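Carbohydrate esterase family 2 (CE2) (Chaetomium olivicolor, PDB 4XVH) probably removes acetyl groups from xylan and related plant polysaccharides, through an SGNH-type esterase domain joined to a beta-sandwich carbohydrate-binding domain. Local coordinates at residues Lys13-Trp17 against Pro18-Val22; Tyr144-Leu147 against Ala148-Leu152; Phe238-Asp241 against Ile242-His245; Thr262-Thr265 against Ala266-Gln270; Thr272-Thr275 against Asn276-Asn280. All coordinates share one frame; numbering follows the deposited sequence.

Contact 1 of 5, residues Lys13-Trp17 against Pro18-Val22; sequences KELSW and PGTGV
A type II beta turn from Trp17 to Thr20 carries the chain from strand 14-15 to strand 21-28, two strands that belong to different antiparallel sheets of the N-terminal beta-sandwich. Gly19 fills the turn position with positive phi (84°). The contact centres on the carbonyl of Trp17. Thr20 OG1 donates to Trp17 O at 2.7 Å, approaching 15° from the carbonyl plane, whereas the turn's own bond from Thr20 N to Trp17 O is weak and longer, at 3.4 Å. With chi1 at 51°, OG1 lies between the backbone N and the carbonyl carbon of Thr20, and the hydroxyl thereby reaches back across the turn while CG2 rests 3.9 Å from Trp17 CB. OG1 also passes 3.6 Å from Leu15 CB, and beyond it Leu15 CD2 reaches to 3.7 Å from Gly21 N. Pro18, the second residue of the turn, sets its CD at the edge of the Trp17 indole, near the ring plane, 3.5 Å from Trp17 CB. The indole NE1 is bonded to Tyr188 O, and Ser16 OG to Ala190 N, so the turn is also bonded to the esterase domain. Trp17 O takes a further weak bond from Arg81 NE. A valine here in place of Thr20, without the hydroxyl, would probably leave Trp17 O with only weak bonds and the turn less firmly closed. The side-chain hydroxyl thus probably closes the turn more than its long backbone bond does.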
loop_
_atom_site.group_PDB
_atom_site.type_symbol
_atom_site.label_atom_id
_atom_site.label_comp_id
_atom_site.label_asym_id
_atom_site.label_seq_id
_atom_site.Cartn_x
_atom_site.Cartn_y
_atom_site.Cartn_z
ATOM N N LYS A 13 -12.187 -11.237 8.766
ATOM C CA LYS A 13 -11.690 -11.686 7.476
ATOM C C LYS A 13 -11.975 -10.680 6.353
ATOM O O LYS A 13 -12.178 -11.050 5.180
ATOM C CB LYS A 13 -12.263 -13.059 7.127
ATOM C CG LYS A 13 -11.768 -14.150 8.085
ATOM C CD LYS A 13 -11.964 -15.560 7.526
ATOM C CE LYS A 13 -13.421 -15.925 7.375
ATOM N NZ LYS A 13 -13.579 -17.340 6.878
ATOM N N GLU A 14 -11.940 -9.402 6.721
ATOM C CA GLU A 14 -12.150 -8.319 5.762
ATOM C C GLU A 14 -10.869 -7.956 5.045
ATOM O O GLU A 14 -9.854 -7.611 5.670
ATOM C CB GLU A 14 -12.718 -7.071 6.454
ATOM C CG GLU A 14 -12.974 -5.874 5.512
ATOM C CD GLU A 14 -13.370 -4.619 6.287
ATOM O OE1 GLU A 14 -13.125 -4.564 7.511
ATOM O OE2 GLU A 14 -13.960 -3.701 5.681
ATOM N N LEU A 15 -10.912 -8.050 3.724
ATOM C CA LEU A 15 -9.850 -7.501 2.895
ATOM C C LEU A 15 -10.103 -6.014 2.762
ATOM O O LEU A 15 -10.895 -5.565 1.929
ATOM C CB LEU A 15 -9.808 -8.187 1.539
ATOM C CG LEU A 15 -9.696 -9.712 1.622
ATOM C CD1 LEU A 15 -9.596 -10.215 0.175
ATOM C CD2 LEU A 15 -8.468 -10.173 2.452
ATOM N N SER A 16 -9.441 -5.262 3.624
ATOM C CA SER A 16 -9.677 -3.830 3.755
ATOM C C SER A 16 -8.522 -3.024 3.159
ATOM O O SER A 16 -8.709 -2.268 2.210
ATOM C CB SER A 16 -9.857 -3.469 5.231
ATOM O OG SER A 16 -9.998 -2.073 5.369
ATOM N N TRP A 17 -7.318 -3.162 3.711
ATOM C CA TRP A 17 -6.173 -2.441 3.150
ATOM C C TRP A 17 -5.826 -2.915 1.718
ATOM O O TRP A 17 -6.120 -4.051 1.331
ATOM C CB TRP A 17 -4.961 -2.601 4.090
ATOM C CG TRP A 17 -5.166 -1.992 5.442
ATOM C CD1 TRP A 17 -5.300 -2.663 6.637
ATOM C CD2 TRP A 17 -5.324 -0.587 5.751
ATOM N NE1 TRP A 17 -5.500 -1.758 7.668
ATOM C CE2 TRP A 17 -5.513 -0.483 7.151
ATOM C CE3 TRP A 17 -5.328 0.587 4.980
ATOM C CZ2 TRP A 17 -5.689 0.753 7.796
ATOM C CZ3 TRP A 17 -5.498 1.814 5.628
ATOM C CH2 TRP A 17 -5.669 1.883 7.017
ATOM N N PRO A 18 -5.207 -2.033 0.914
ATOM C CA PRO A 18 -4.731 -2.433 -0.411
ATOM C C PRO A 18 -3.744 -3.576 -0.291
ATOM O O PRO A 18 -2.979 -3.623 0.683
ATOM C CB PRO A 18 -4.006 -1.177 -0.935
ATOM C CG PRO A 18 -4.597 -0.036 -0.145
ATOM C CD PRO A 18 -4.829 -0.644 1.231
ATOM N N GLY A 19 -3.759 -4.483 -1.261
ATOM C CA GLY A 19 -2.763 -5.549 -1.300
ATOM C C GLY A 19 -3.130 -6.734 -0.437
ATOM O O GLY A 19 -2.481 -7.779 -0.553
ATOM N N THR A 20 -4.151 -6.607 0.424
ATOM C CA THR A 20 -4.469 -7.744 1.297
ATOM C C THR A 20 -5.122 -8.886 0.513
ATOM O O THR A 20 -5.722 -8.673 -0.550
ATOM C CB THR A 20 -5.398 -7.349 2.455
ATOM O OG1 THR A 20 -6.534 -6.647 1.944
ATOM C CG2 THR A 20 -4.614 -6.463 3.469
ATOM N N GLY A 21 -5.042 -10.101 1.039
ATOM C CA GLY A 21 -5.583 -11.224 0.291
ATOM C C GLY A 21 -5.219 -12.570 0.854
ATOM O O GLY A 21 -5.053 -12.708 2.072
ATOM N N VAL A 22 -5.133 -13.583 -0.006
ATOM C CA VAL A 22 -4.890 -14.942 0.490
ATOM C C VAL A 22 -4.019 -15.707 -0.488
ATOM O O VAL A 22 -4.007 -15.409 -1.705
ATOM C CB VAL A 22 -6.201 -15.739 0.721
ATOM C CG1 VAL A 22 -7.048 -15.127 1.854
ATOM C CG2 VAL A 22 -7.018 -15.855 -0.589
#

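Contact 2 of 5, residues Tyr144-Leu147 against Ala148-Leu152; sequences YGVL and AANAL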
loop_
_atom_site.group_PDB
_atom_site.type_symbol
_atom_site.label_atom_id
_atom_site.label_comp_id
_atom_site.label_asym_id
_atom_site.label_seq_id
_atom_site.Cartn_x
_atom_site.Cartn_y
_atom_site.Cartn_z
ATOM N N TYR A 144 5.234 1.104 -6.509
ATOM C CA TYR A 144 6.665 1.122 -6.188
ATOM C C TYR A 144 6.940 0.286 -4.921
ATOM O O TYR A 144 7.915 -0.459 -4.855
ATOM C CB TYR A 144 7.162 2.581 -5.991
ATOM C CG TYR A 144 6.648 3.143 -4.676
ATOM C CD1 TYR A 144 5.306 3.545 -4.527
ATOM C CD2 TYR A 144 7.471 3.170 -3.554
ATOM C CE1 TYR A 144 4.817 3.991 -3.291
ATOM C CE2 TYR A 144 7.005 3.614 -2.334
ATOM C CZ TYR A 144 5.675 4.029 -2.205
ATOM O OH TYR A 144 5.240 4.450 -0.955
ATOM N N GLY A 145 6.073 0.375 -3.910
ATOM C CA GLY A 145 6.389 -0.332 -2.667
ATOM C C GLY A 145 6.258 -1.843 -2.801
ATOM O O GLY A 145 7.076 -2.615 -2.300
ATOM N N VAL A 146 5.195 -2.279 -3.466
ATOM C CA VAL A 146 5.010 -3.714 -3.722
ATOM C C VAL A 146 6.067 -4.298 -4.677
ATOM O O VAL A 146 6.592 -5.407 -4.459
ATOM C CB VAL A 146 3.590 -3.943 -4.256
ATOM C CG1 VAL A 146 3.417 -5.406 -4.730
ATOM C CG2 VAL A 146 2.587 -3.564 -3.111
ATOM N N LEU A 147 6.396 -3.556 -5.727
ATOM C CA LEU A 147 7.409 -4.018 -6.662
ATOM C C LEU A 147 8.799 -4.158 -5.963
ATOM O O LEU A 147 9.563 -5.079 -6.253
ATOM C CB LEU A 147 7.489 -3.067 -7.859
ATOM C CG LEU A 147 6.267 -3.104 -8.792
ATOM C CD1 LEU A 147 6.499 -2.147 -9.997
ATOM C CD2 LEU A 147 6.038 -4.565 -9.266
ATOM N N ALA A 148 9.097 -3.247 -5.043
ATOM C CA ALA A 148 10.314 -3.343 -4.235
ATOM C C ALA A 148 10.276 -4.592 -3.347
ATOM O O ALA A 148 11.267 -5.303 -3.253
ATOM C CB ALA A 148 10.498 -2.071 -3.361
ATOM N N ALA A 149 9.153 -4.831 -2.676
ATOM C CA ALA A 149 9.041 -6.017 -1.810
ATOM C C ALA A 149 9.175 -7.294 -2.659
ATOM O O ALA A 149 9.878 -8.219 -2.293
ATOM C CB ALA A 149 7.689 -5.988 -1.055
ATOM N N ASN A 150 8.497 -7.337 -3.802
ATOM C CA ASN A 150 8.662 -8.464 -4.724
ATOM C C ASN A 150 10.135 -8.705 -5.100
ATOM O O ASN A 150 10.601 -9.836 -5.126
ATOM C CB ASN A 150 7.891 -8.239 -6.022
ATOM C CG ASN A 150 6.354 -8.257 -5.844
ATOM O OD1 ASN A 150 5.799 -8.696 -4.817
ATOM N ND2 ASN A 150 5.663 -7.791 -6.884
ATOM N N ALA A 151 10.856 -7.642 -5.460
ATOM C CA ALA A 151 12.263 -7.787 -5.866
ATOM C C ALA A 151 13.123 -8.341 -4.709
ATOM O O ALA A 151 14.132 -9.019 -4.924
ATOM C CB ALA A 151 12.826 -6.415 -6.348
ATOM N N LEU A 152 12.724 -8.028 -3.482
ATOM C CA LEU A 152 13.494 -8.475 -2.306
ATOM C C LEU A 152 12.978 -9.821 -1.785
ATOM O O LEU A 152 13.475 -10.333 -0.788
ATOM C CB LEU A 152 13.406 -7.432 -1.197
ATOM C CG LEU A 152 14.000 -6.074 -1.628
ATOM C CD1 LEU A 152 13.705 -5.050 -0.569
ATOM C CD2 LEU A 152 15.504 -6.238 -1.863
#
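Tyr144, Gly145, Val146 and Leu147 each offer a carbonyl to the amide four residues on, in the regular pattern of the alpha-helix 144-151, one of the helices that flank the parallel sheet of the SGNH hydrolase fold. The bonds run from Ala148 N to Tyr144 O (3.0 Å), Ala149 N to Gly145 O (3.1 Å), Asn150 N to Val146 O (2.8 Å) and Ala151 N to Leu147 O (3.0 Å). The third is the straightest, at 173°, and comes in nearly along the C=O axis. Its acceptor is also overlaid by the side chain of the donor residue: chi1 of -68° sets Asn150 CG anti to its own carbonyl carbon and turns the amide group back along the helix. There ND2 lies 3.9 Å from Val146 CG1 and 4.0 Å from Leu147 CD2, so it is near the side chains of both residues, one turn earlier. Ala148 touches Leu319 and Leu147 touches Ala313, both of helix 309-327, while Val146 and Ala149 pack on Tyr156 of strand 155-160. At the start of the helix, the Tyr144 ring meets that of Trp294 with the planes about 55° apart; its hydroxyl is hydrogen-bonded to Thr120 OG1, and its backbone N to His312 ND1. The helix is thus buried along its sheet and helix contacts, while Asn150 and Ala151 are exposed. The Ala151 methyl still packs against the preceding turn, its CB sitting 3.5 Å from Leu147 O.

Contact 3 of 5, residues Phe238-Asp241 against Ile242-His245; sequences FVQD and IQKH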
loop_
_atom_site.group_PDB
_atom_site.type_symbol
_atom_site.label_atom_id
_atom_site.label_comp_id
_atom_site.label_asym_id
_atom_site.label_seq_id
_atom_site.Cartn_x
_atom_site.Cartn_y
_atom_site.Cartn_z
ATOM N N PHE A 238 6.176 9.908 14.322
ATOM C CA PHE A 238 5.502 8.766 13.705
ATOM C C PHE A 238 6.466 7.555 13.669
ATOM O O PHE A 238 6.110 6.452 14.060
ATOM C CB PHE A 238 5.014 9.116 12.290
ATOM C CG PHE A 238 4.159 8.041 11.645
ATOM C CD1 PHE A 238 3.416 7.165 12.428
ATOM C CD2 PHE A 238 4.108 7.908 10.268
ATOM C CE1 PHE A 238 2.635 6.156 11.844
ATOM C CE2 PHE A 238 3.330 6.918 9.673
ATOM C CZ PHE A 238 2.584 6.028 10.489
ATOM N N VAL A 239 7.691 7.785 13.229
ATOM C CA VAL A 239 8.678 6.728 13.254
ATOM C C VAL A 239 8.932 6.252 14.692
ATOM O O VAL A 239 8.951 5.042 14.962
ATOM C CB VAL A 239 9.983 7.188 12.581
ATOM C CG1 VAL A 239 11.100 6.196 12.854
ATOM C CG2 VAL A 239 9.745 7.350 11.037
ATOM N N GLN A 240 9.098 7.182 15.632
ATOM C CA GLN A 240 9.323 6.773 17.004
ATOM C C GLN A 240 8.138 5.930 17.489
ATOM O O GLN A 240 8.331 4.912 18.162
ATOM C CB GLN A 240 9.549 7.993 17.893
ATOM C CG GLN A 240 10.910 8.634 17.663
ATOM C CD GLN A 240 11.064 9.981 18.340
ATOM O OE1 GLN A 240 10.086 10.618 18.717
ATOM N NE2 GLN A 240 12.300 10.417 18.505
ATOM N N ASP A 241 6.915 6.327 17.123
ATOM C CA ASP A 241 5.730 5.559 17.522
ATOM C C ASP A 241 5.752 4.140 16.912
ATOM O O ASP A 241 5.402 3.161 17.593
ATOM C CB ASP A 241 4.444 6.284 17.122
ATOM C CG ASP A 241 4.178 7.522 17.969
ATOM O OD1 ASP A 241 4.793 7.674 19.047
ATOM O OD2 ASP A 241 3.350 8.342 17.551
ATOM N N ILE A 242 6.187 4.011 15.659
ATOM C CA ILE A 242 6.265 2.678 15.049
ATOM C C ILE A 242 7.369 1.839 15.718
ATOM O O ILE A 242 7.241 0.614 15.879
ATOM C CB ILE A 242 6.509 2.771 13.512
ATOM C CG1 ILE A 242 5.370 3.566 12.869
ATOM C CG2 ILE A 242 6.631 1.372 12.868
ATOM C CD1 ILE A 242 5.609 3.866 11.404
ATOM N N GLN A 243 8.426 2.518 16.153
ATOM C CA GLN A 243 9.551 1.852 16.791
ATOM C C GLN A 243 9.191 1.292 18.161
ATOM O O GLN A 243 9.876 0.405 18.662
ATOM C CB GLN A 243 10.732 2.810 16.927
ATOM C CG GLN A 243 11.421 3.154 15.616
ATOM C CD GLN A 243 12.498 4.198 15.832
ATOM O OE1 GLN A 243 12.282 5.186 16.549
ATOM N NE2 GLN A 243 13.681 3.957 15.279
ATOM N N LYS A 244 8.122 1.800 18.764
ATOM C CA LYS A 244 7.584 1.171 19.975
ATOM C C LYS A 244 7.275 -0.307 19.699
ATOM O O LYS A 244 7.427 -1.167 20.576
ATOM C CB LYS A 244 6.323 1.898 20.456
ATOM C CG LYS A 244 6.600 3.236 21.132
ATOM C CD LYS A 244 5.317 3.866 21.711
ATOM C CE LYS A 244 5.627 4.874 22.846
ATOM N NZ LYS A 244 5.085 6.261 22.635
ATOM N N HIS A 245 6.851 -0.604 18.465
ATOM C CA HIS A 245 6.496 -1.977 18.113
ATOM C C HIS A 245 7.602 -2.714 17.372
ATOM O O HIS A 245 7.806 -3.902 17.572
ATOM C CB HIS A 245 5.226 -1.984 17.272
ATOM C CG HIS A 245 4.073 -1.291 17.932
ATOM N ND1 HIS A 245 3.462 -1.786 19.067
ATOM C CD2 HIS A 245 3.439 -0.132 17.635
ATOM C CE1 HIS A 245 2.489 -0.970 19.428
ATOM N NE2 HIS A 245 2.454 0.043 18.578
HETATM O O HOH W 1 6.909 7.798 20.359
#
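Asp241 OD1 receives a hydrogen bond from a water at 2.5 Å, and that water accepts one in turn from Lys244 NZ at 3.3 Å. The direct salt bridge between Asp241 OD1 and Lys244 NZ is long, 3.9 Å, so the water completes the link. Spaced three residues apart on the helix, and with the same first torsion (chi1 -72° and -75°), the two side chains run side by side in the same direction. The other carboxylate oxygen, OD2, pairs with Lys237 NZ; two nearby ammonium groups would probably hold the acid in its charged form. On the buried side, Ile242 N bonds to Phe238 O at 2.9 Å. The same residues meet again through their side chains: Ile242 CD1 lies over one face of the Phe238 ring, 3.9 Å from its centroid and 16° off the normal, a CH-pi contact offset toward the rim. Beside it, Gln243 N donates to Val239 O at 2.8 Å, while the Gln243 amide reaches back until CD is 3.8 Å from Val239 CG1. Lys244 N has two weak backbone bonds, to Gln240 O and Asp241 O. Helix 228-243 lays this apolar side on the parallel sheet: Phe238 and Ile242 pack on Ile115 of strand 111-116, Val239 and Ile242 on Ile210 of strand 207-211, and Val239, Ile242 and Gln243 on Phe251 of strand 250-254.

Contact 4 of 5, residues Thr262-Thr265 against Ala266-Gln270; sequences TWPT and AADAQ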
loop_
_atom_site.group_PDB
_atom_site.type_symbol
_atom_site.label_atom_id
_atom_site.label_comp_id
_atom_site.label_asym_id
_atom_site.label_seq_id
_atom_site.Cartn_x
_atom_site.Cartn_y
_atom_site.Cartn_z
ATOM N N THR A 262 8.035 23.964 -9.009
ATOM C CA THR A 262 7.441 24.974 -9.895
ATOM C C THR A 262 5.953 25.179 -9.662
ATOM O O THR A 262 5.393 26.172 -10.094
ATOM C CB THR A 262 7.659 24.622 -11.361
ATOM O OG1 THR A 262 7.019 23.380 -11.655
ATOM C CG2 THR A 262 9.126 24.485 -11.627
ATOM N N TRP A 263 5.317 24.243 -8.973
ATOM C CA TRP A 263 3.903 24.362 -8.657
ATOM C C TRP A 263 3.720 24.319 -7.149
ATOM O O TRP A 263 4.403 23.549 -6.470
ATOM C CB TRP A 263 3.085 23.231 -9.301
ATOM C CG TRP A 263 1.669 23.157 -8.756
ATOM C CD1 TRP A 263 1.235 22.495 -7.617
ATOM C CD2 TRP A 263 0.516 23.785 -9.310
ATOM N NE1 TRP A 263 -0.114 22.687 -7.443
ATOM C CE2 TRP A 263 -0.583 23.465 -8.472
ATOM C CE3 TRP A 263 0.301 24.579 -10.436
ATOM C CZ2 TRP A 263 -1.871 23.912 -8.736
ATOM C CZ3 TRP A 263 -0.980 25.023 -10.697
ATOM C CH2 TRP A 263 -2.054 24.691 -9.851
ATOM N N PRO A 264 2.785 25.129 -6.619
ATOM C CA PRO A 264 1.964 26.145 -7.316
ATOM C C PRO A 264 2.770 27.348 -7.787
ATOM O O PRO A 264 2.395 28.020 -8.760
ATOM C CB PRO A 264 0.963 26.606 -6.250
ATOM C CG PRO A 264 1.043 25.632 -5.133
ATOM C CD PRO A 264 2.403 24.973 -5.203
ATOM N N THR A 265 3.848 27.645 -7.067
ATOM C CA THR A 265 4.702 28.771 -7.392
ATOM C C THR A 265 6.145 28.335 -7.201
ATOM O O THR A 265 6.415 27.377 -6.484
ATOM C CB THR A 265 4.419 30.046 -6.506
ATOM O OG1 THR A 265 4.819 29.824 -5.142
ATOM C CG2 THR A 265 2.937 30.467 -6.553
ATOM N N ALA A 266 7.065 29.041 -7.840
ATOM C CA ALA A 266 8.487 28.766 -7.690
ATOM C C ALA A 266 8.923 29.066 -6.257
ATOM O O ALA A 266 9.730 28.334 -5.671
ATOM C CB ALA A 266 9.292 29.590 -8.676
ATOM N N ALA A 267 8.365 30.133 -5.693
ATOM C CA ALA A 267 8.688 30.550 -4.330
ATOM C C ALA A 267 8.425 29.457 -3.288
ATOM O O ALA A 267 9.176 29.319 -2.318
ATOM C CB ALA A 267 7.899 31.792 -3.975
ATOM N N ASP A 268 7.334 28.712 -3.469
ATOM C CA ASP A 268 6.984 27.634 -2.556
ATOM C C ASP A 268 8.063 26.561 -2.515
ATOM O O ASP A 268 8.238 25.913 -1.486
ATOM C CB ASP A 268 5.660 26.982 -2.961
ATOM C CG ASP A 268 4.438 27.794 -2.541
ATOM O OD1 ASP A 268 4.301 28.116 -1.333
ATOM O OD2 ASP A 268 3.603 28.089 -3.431
ATOM N N ALA A 269 8.748 26.354 -3.643
ATOM C CA ALA A 269 9.735 25.273 -3.806
ATOM C C ALA A 269 9.328 24.018 -3.049
ATOM O O ALA A 269 10.094 23.496 -2.235
ATOM C CB ALA A 269 11.136 25.736 -3.332
ATOM N N GLN A 270 8.118 23.527 -3.308
ATOM C CA GLN A 270 7.546 22.491 -2.457
ATOM C C GLN A 270 8.402 21.198 -2.360
ATOM O O GLN A 270 8.566 20.628 -1.259
ATOM C CB GLN A 270 6.127 22.155 -2.941
ATOM C CG GLN A 270 5.139 23.278 -2.729
ATOM C CD GLN A 270 3.718 22.770 -2.744
ATOM O OE1 GLN A 270 3.394 21.785 -3.438
ATOM N NE2 GLN A 270 2.866 23.400 -1.949
HETATM O O HOH W 2 6.737 24.653 -5.645
HETATM O O HOH W 3 4.296 21.020 -5.953
#
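In Thr265 a chi1 of 69° puts OG1 between the backbone N and the carbonyl carbon, and in Asp268 a chi1 of -79° swings the carboxylate back toward that hydroxyl. The two residues then grip each other twice. Asp268 N donates to Thr265 OG1 at 3.2 Å, and Thr265 OG1 donates to Asp268 OD2 at 2.7 Å, meeting the oxygen from 61° out of the carboxylate plane. Between them Ala266 and Ala267 follow helical torsions, part of the type I turn from Ala266 to Ala269. The loop then closes on Gln270, the first residue of helix 270-285. Pro264, which follows a cis peptide bond, crosses the Gln270 side chain at about a right angle, with Pro264 CD 3.6 Å from Gln270 CD. Two waters bridge the polar groups: one accepts from Gln270 N at 2.9 Å and lies 2.9 Å from Thr265 O, and a second lies 2.8 Å from Gln270 OE1; Trp263 O is close to both. Asp268 OD2 also accepts from Tyr219 OH, so this one oxygen draws two hydroxyls together. A valine here in place of Thr265 would probably leave Asp268 N without this acceptor and the carboxylate, still held by Tyr219, with one bond fewer. Thr265 OG1, donor and acceptor at once, thus ties a largely surface loop to Tyr219 through a single carboxylate, while water mediates the polar link to the helix start.

Contact 5 of 5, residues Thr272-Thr275 against Asn276-Asn280; sequences TTQT and NAIKN
Gln274 and Ile278 form the tight side of this double turn of helix 270-285, whereas Thr272, Asn276 and the end of Lys279 face the more open side, with Thr275 at its border. Gln274 CG is anti to the backbone N (chi1 -173°), and the side chain runs alongside that of Ile278, with Ile278 CD1 3.8 Å from both Gln274 CG and Gln274 NE2. The buried amide is satisfied at both ends: OE1 accepts from Ser256 N, and NE2 donates to Tyr231 OH, which probably fixes the amide plane beside Ile278 CD1. On the open side Thr272 CG2 touches Asn276 ND2 at 3.6 Å, the two side chains pointing the same way. At the border the extended Lys279 lies beside Thr275, its CE 3.8 Å from Thr275 CG2. The hydroxyls of both threonines turn to other partners, Thr272 OG1 to Asp261 OD2, and Thr275 OG1 to Lys271 O and Asn255 ND2. Regular i to i+4 backbone bonds hold the two turns together, among them Asn276 N to Thr272 O at 2.9 Å and Ile278 N to Gln274 O at 3.0 Å. Ile278, Thr275 and Lys279 all rest on Phe291, in keeping with the place of this helix in the beta-alpha-beta crossover that joins the neighbouring parallel strands 250-254 and 289-292 of the SGNH hydrolase fold.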
loop_
_atom_site.group_PDB
_atom_site.type_symbol
_atom_site.label_atom_id
_atom_site.label_comp_id
_atom_site.label_asym_id
_atom_site.label_seq_id
_atom_site.Cartn_x
_atom_site.Cartn_y
_atom_site.Cartn_z
ATOM N N THR A 272 11.754 20.655 -2.963
ATOM C CA THR A 272 12.969 20.893 -2.178
ATOM C C THR A 272 12.622 21.076 -0.696
ATOM O O THR A 272 13.291 20.529 0.168
ATOM C CB THR A 272 13.716 22.112 -2.717
ATOM O OG1 THR A 272 14.176 21.801 -4.040
ATOM C CG2 THR A 272 14.912 22.501 -1.819
ATOM N N THR A 273 11.572 21.840 -0.401
ATOM C CA THR A 273 11.156 22.057 0.990
ATOM C C THR A 273 10.832 20.712 1.687
ATOM O O THR A 273 11.285 20.465 2.816
ATOM C CB THR A 273 9.942 22.995 1.072
ATOM O OG1 THR A 273 10.287 24.265 0.500
ATOM C CG2 THR A 273 9.527 23.225 2.523
ATOM N N GLN A 274 10.060 19.848 1.016
ATOM C CA GLN A 274 9.740 18.525 1.576
ATOM C C GLN A 274 10.987 17.676 1.730
ATOM O O GLN A 274 11.143 16.956 2.717
ATOM C CB GLN A 274 8.751 17.745 0.707
ATOM C CG GLN A 274 8.277 16.439 1.384
ATOM C CD GLN A 274 7.759 15.405 0.407
ATOM O OE1 GLN A 274 8.103 15.426 -0.784
ATOM N NE2 GLN A 274 6.910 14.487 0.906
ATOM N N THR A 275 11.865 17.760 0.736
ATOM C CA THR A 275 13.058 16.935 0.730
ATOM C C THR A 275 13.940 17.275 1.907
ATOM O O THR A 275 14.383 16.388 2.639
ATOM C CB THR A 275 13.823 17.098 -0.578
ATOM O OG1 THR A 275 12.995 16.603 -1.636
ATOM C CG2 THR A 275 15.139 16.326 -0.533
ATOM N N ASN A 276 14.148 18.570 2.130
ATOM C CA ASN A 276 14.979 18.998 3.252
ATOM C C ASN A 276 14.362 18.637 4.600
ATOM O O ASN A 276 15.073 18.247 5.538
ATOM C CB ASN A 276 15.230 20.514 3.174
ATOM C CG ASN A 276 16.178 20.886 2.037
ATOM O OD1 ASN A 276 16.982 20.061 1.608
ATOM N ND2 ASN A 276 16.106 22.140 1.570
ATOM N N ALA A 277 13.041 18.786 4.707
ATOM C CA ALA A 277 12.341 18.413 5.934
ATOM C C ALA A 277 12.524 16.921 6.251
ATOM O O ALA A 277 12.775 16.543 7.399
ATOM C CB ALA A 277 10.878 18.749 5.835
ATOM N N ILE A 278 12.437 16.081 5.233
ATOM C CA ILE A 278 12.602 14.660 5.461
ATOM C C ILE A 278 14.039 14.326 5.863
ATOM O O ILE A 278 14.257 13.540 6.791
ATOM C CB ILE A 278 12.155 13.847 4.205
ATOM C CG1 ILE A 278 10.624 13.896 4.106
ATOM C CG2 ILE A 278 12.648 12.394 4.256
ATOM C CD1 ILE A 278 10.056 13.344 2.791
ATOM N N LYS A 279 15.006 14.951 5.204
ATOM C CA LYS A 279 16.405 14.726 5.542
ATOM C C LYS A 279 16.680 15.139 6.968
ATOM O O LYS A 279 17.422 14.470 7.702
ATOM C CB LYS A 279 17.326 15.495 4.587
ATOM C CG LYS A 279 17.301 14.944 3.143
ATOM C CD LYS A 279 18.304 15.691 2.279
ATOM C CE LYS A 279 18.433 15.100 0.877
ATOM N NZ LYS A 279 19.390 15.919 0.039
ATOM N N ASN A 280 16.097 16.263 7.362
ATOM C CA ASN A 280 16.170 16.682 8.758
ATOM C C ASN A 280 15.623 15.607 9.699
ATOM O O ASN A 280 16.264 15.263 10.683
ATOM C CB ASN A 280 15.413 18.001 8.967
ATOM C CG ASN A 280 16.253 19.214 8.630
ATOM O OD1 ASN A 280 17.479 19.129 8.525
ATOM N ND2 ASN A 280 15.597 20.363 8.471
#

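Overall arrangement
Contact 1 belongs to the N-terminal beta-sandwich and the other four to the esterase domain, yet contacts 1 and 2 come within about 6 Å at their nearest atoms, and Asn140 is touched by both. Contacts 4 and 5 are separated by one residue: Asp268 O and Thr273 OG1 form a weak bond at 3.3 Å, and their centres are about 14 Å apart. Contacts 3 and 5 lie on neighbouring helices, nearest atoms about 9 Å apart, while the centres of contacts 1 and 4 sit on opposite sides of the chain's centre, about 38 Å apart. The bound polyether, whose pocket includes Ser118, Asn215 and His306, lies about 11 Å from the side chains of Ser16, Tyr144 and Gln274.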